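Local coordinates for uncharacterized protein aq_328 (Aquifex aeolicus, PDB 1R4V) that is of unknown function but adopts a histone-like, largely helical fold and may take part in protein heterodimerization, at residues A[30-35]-A[47-52]. Numbering follows the deposited sequence.
Sequences DKLDHY and ETIELL. With ZN (zinc ion), chain C; CAC (cacodylate ion), chain D.
Leu32 reaches from helix 29-40 towards helix 46-62 and rests its CD2 methyl against two aliphatic side chains, 4.1 Å from CG2 of Ile49 and 4.2 Å from CD2 of Leu52. Branched aliphatic residues suit this buried spot because their methyls can span the 11.3 Å between the axes of the two short segments. Leu32 and Ile49 do not meet end-on: they pass alongside one another, running in opposite directions. In Ile49 chi1 of -69° turns CG2 anti to the backbone N, where it meets Leu32, while CG1 carries CD1 to within 4.3 Å of CB of Asp33. The touch is light, burying 140 Å² in all, and is purely apolar.

Asp33 has a double role. Its CB adds to the hydrophobic packing, whereas its carboxylate, able to supply an anionic oxygen, turns to a metal, with OD2 binding a zinc ion at 2.0 Å. A cacodylate oxygen and two waters are the other zinc ligands found here, and one of these waters also donates to OD1. Arg25 hydrogen-bonds OD2 and Arg37 forms a salt bridge with OD1, so the carboxylate is gripped through both oxygens; this positive surrounding probably favours its anionic form. The next residue, the exposed His34, suits its place because an imidazole N-H can donate: ND1 gives its hydrogen to cacodylate O2 at 2.9 Å, the oxygen lying near the ring plane at its edge. Cacodylate, also hydrogen-bonded by NH1 of Arg37, probably comes from the crystallisation liquor.

The two short segments run nearly perpendicular, at 98°, their helices joined by a short connection within the histone-like fold. Phe29 and Phe36 of helix 29-40 extend the packing onto Ile49 and Leu52 respectively, and Leu52 continues it to Leu139 and His142 of helix 131-149, while Thr48 and Leu51 rest on helix 157-168.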
loop_
_atom_site.group_PDB
_atom_site.type_symbol
_atom_site.label_atom_id
_atom_site.label_comp_id
_atom_site.label_asym_id
_atom_site.label_seq_id
_atom_site.Cartn_x
_atom_site.Cartn_y
_atom_site.Cartn_z
ATOM N N ASP A 30 6.022 -9.127 11.300
ATOM C CA ASP A 30 5.829 -10.554 11.506
ATOM C C ASP A 30 4.931 -11.213 10.452
ATOM O O ASP A 30 5.366 -12.054 9.680
ATOM C CB ASP A 30 5.246 -10.688 12.925
ATOM C CG ASP A 30 4.485 -9.405 13.363
ATOM O OD1 ASP A 30 3.221 -9.291 13.260
ATOM O OD2 ASP A 30 5.159 -8.429 13.786
ATOM N N LYS A 31 3.669 -10.795 10.392
ATOM C CA LYS A 31 2.648 -11.385 9.529
ATOM C C LYS A 31 2.852 -11.103 8.051
ATOM O O LYS A 31 2.511 -11.929 7.185
ATOM C CB LYS A 31 1.283 -10.849 9.977
ATOM C CG LYS A 31 0.992 -11.361 11.388
ATOM C CD LYS A 31 0.006 -10.528 12.168
ATOM C CE LYS A 31 -1.379 -10.779 11.713
ATOM N NZ LYS A 31 -2.280 -10.786 12.924
ATOM N N LEU A 32 3.389 -9.920 7.768
ATOM C CA LEU A 32 3.696 -9.543 6.394
ATOM C C LEU A 32 4.857 -10.394 5.908
ATOM O O LEU A 32 4.787 -10.962 4.828
ATOM C CB LEU A 32 4.066 -8.072 6.328
ATOM C CG LEU A 32 4.279 -7.522 4.902
ATOM C CD1 LEU A 32 2.983 -7.461 4.123
ATOM C CD2 LEU A 32 4.935 -6.173 5.000
ATOM N N ASP A 33 5.905 -10.462 6.731
ATOM C CA ASP A 33 7.120 -11.238 6.471
ATOM C C ASP A 33 6.715 -12.650 6.134
ATOM O O ASP A 33 7.015 -13.193 5.065
ATOM C CB ASP A 33 8.009 -11.138 7.711
ATOM C CG ASP A 33 9.255 -12.009 7.677
ATOM O OD1 ASP A 33 9.554 -12.705 6.689
ATOM O OD2 ASP A 33 9.991 -12.050 8.679
ATOM N N HIS A 34 5.967 -13.236 7.061
ATOM C CA HIS A 34 5.456 -14.577 6.899
ATOM C C HIS A 34 4.586 -14.747 5.638
ATOM O O HIS A 34 4.771 -15.720 4.916
ATOM C CB HIS A 34 4.761 -14.986 8.206
ATOM C CG HIS A 34 4.414 -16.427 8.263
ATOM N ND1 HIS A 34 5.074 -17.315 9.087
ATOM C CD2 HIS A 34 3.485 -17.139 7.588
ATOM C CE1 HIS A 34 4.544 -18.515 8.932
ATOM N NE2 HIS A 34 3.582 -18.435 8.029
ATOM N N TYR A 35 3.662 -13.846 5.320
ATOM C CA TYR A 35 2.881 -13.973 4.086
ATOM C C TYR A 35 3.695 -13.797 2.775
ATOM O O TYR A 35 3.492 -14.506 1.784
ATOM C CB TYR A 35 1.748 -12.925 4.051
ATOM C CG TYR A 35 0.819 -13.149 2.894
ATOM C CD1 TYR A 35 -0.176 -14.099 2.976
ATOM C CD2 TYR A 35 0.962 -12.462 1.699
ATOM C CE1 TYR A 35 -1.037 -14.333 1.919
ATOM C CE2 TYR A 35 0.108 -12.689 0.626
ATOM C CZ TYR A 35 -0.885 -13.628 0.746
ATOM O OH TYR A 35 -1.747 -13.901 -0.283
ATOM N N GLU A 47 14.716 -4.076 7.191
ATOM C CA GLU A 47 15.181 -3.014 6.302
ATOM C C GLU A 47 14.347 -2.891 5.027
ATOM O O GLU A 47 13.972 -1.764 4.640
ATOM C CB GLU A 47 16.637 -3.232 5.886
ATOM C CG GLU A 47 17.143 -2.088 5.007
ATOM C CD GLU A 47 18.606 -2.182 4.627
ATOM O OE1 GLU A 47 19.149 -3.300 4.425
ATOM O OE2 GLU A 47 19.205 -1.092 4.532
ATOM N N THR A 48 14.072 -4.018 4.360
ATOM C CA THR A 48 13.303 -3.958 3.120
ATOM C C THR A 48 11.797 -3.799 3.354
ATOM O O THR A 48 11.109 -3.266 2.480
ATOM C CB THR A 48 13.596 -5.132 2.151
ATOM O OG1 THR A 48 13.447 -6.418 2.785
ATOM C CG2 THR A 48 15.043 -5.030 1.637
ATOM N N ILE A 49 11.277 -4.266 4.489
ATOM C CA ILE A 49 9.895 -3.967 4.873
ATOM C C ILE A 49 9.711 -2.470 5.054
ATOM O O ILE A 49 8.705 -1.929 4.595
ATOM C CB ILE A 49 9.448 -4.710 6.145
ATOM C CG1 ILE A 49 9.324 -6.202 5.877
ATOM C CG2 ILE A 49 8.105 -4.155 6.689
ATOM C CD1 ILE A 49 9.339 -7.071 7.145
ATOM N N GLU A 50 10.650 -1.791 5.707
ATOM C CA GLU A 50 10.558 -0.345 5.859
ATOM C C GLU A 50 10.514 0.381 4.505
ATOM O O GLU A 50 9.730 1.324 4.315
ATOM C CB GLU A 50 11.730 0.196 6.684
ATOM C CG GLU A 50 11.641 -0.151 8.153
ATOM C CD GLU A 50 10.577 0.650 8.889
ATOM O OE1 GLU A 50 10.268 1.799 8.497
ATOM O OE2 GLU A 50 10.057 0.121 9.891
ATOM N N LEU A 51 11.372 -0.048 3.582
ATOM C CA LEU A 51 11.403 0.543 2.248
ATOM C C LEU A 51 10.091 0.295 1.511
ATOM O O LEU A 51 9.554 1.210 0.871
ATOM C CB LEU A 51 12.611 0.013 1.454
ATOM C CG LEU A 51 13.978 0.505 1.960
ATOM C CD1 LEU A 51 15.107 -0.270 1.296
ATOM C CD2 LEU A 51 14.166 1.969 1.678
ATOM N N LEU A 52 9.578 -0.924 1.619
ATOM C CA LEU A 52 8.315 -1.324 1.008
ATOM C C LEU A 52 7.174 -0.456 1.543
ATOM O O LEU A 52 6.390 0.109 0.775
ATOM C CB LEU A 52 8.042 -2.799 1.282
ATOM C CG LEU A 52 6.644 -3.350 0.962
ATOM C CD1 LEU A 52 6.339 -3.205 -0.550
ATOM C CD2 LEU A 52 6.589 -4.776 1.396
HETATM ZN ZN ZN C . 11.241 -13.435 9.380
HETATM AS AS CAC D . 8.692 -15.239 10.841
HETATM O O1 CAC D . 10.287 -14.950 10.218
HETATM O O2 CAC D . 7.577 -16.093 9.812
HETATM C C1 CAC D . 8.801 -16.213 12.549
HETATM C C2 CAC D . 7.977 -13.429 11.083
HETATM O O HOH W 1 12.305 -14.029 7.656
HETATM O O HOH W 2 11.779 -13.430 11.357
#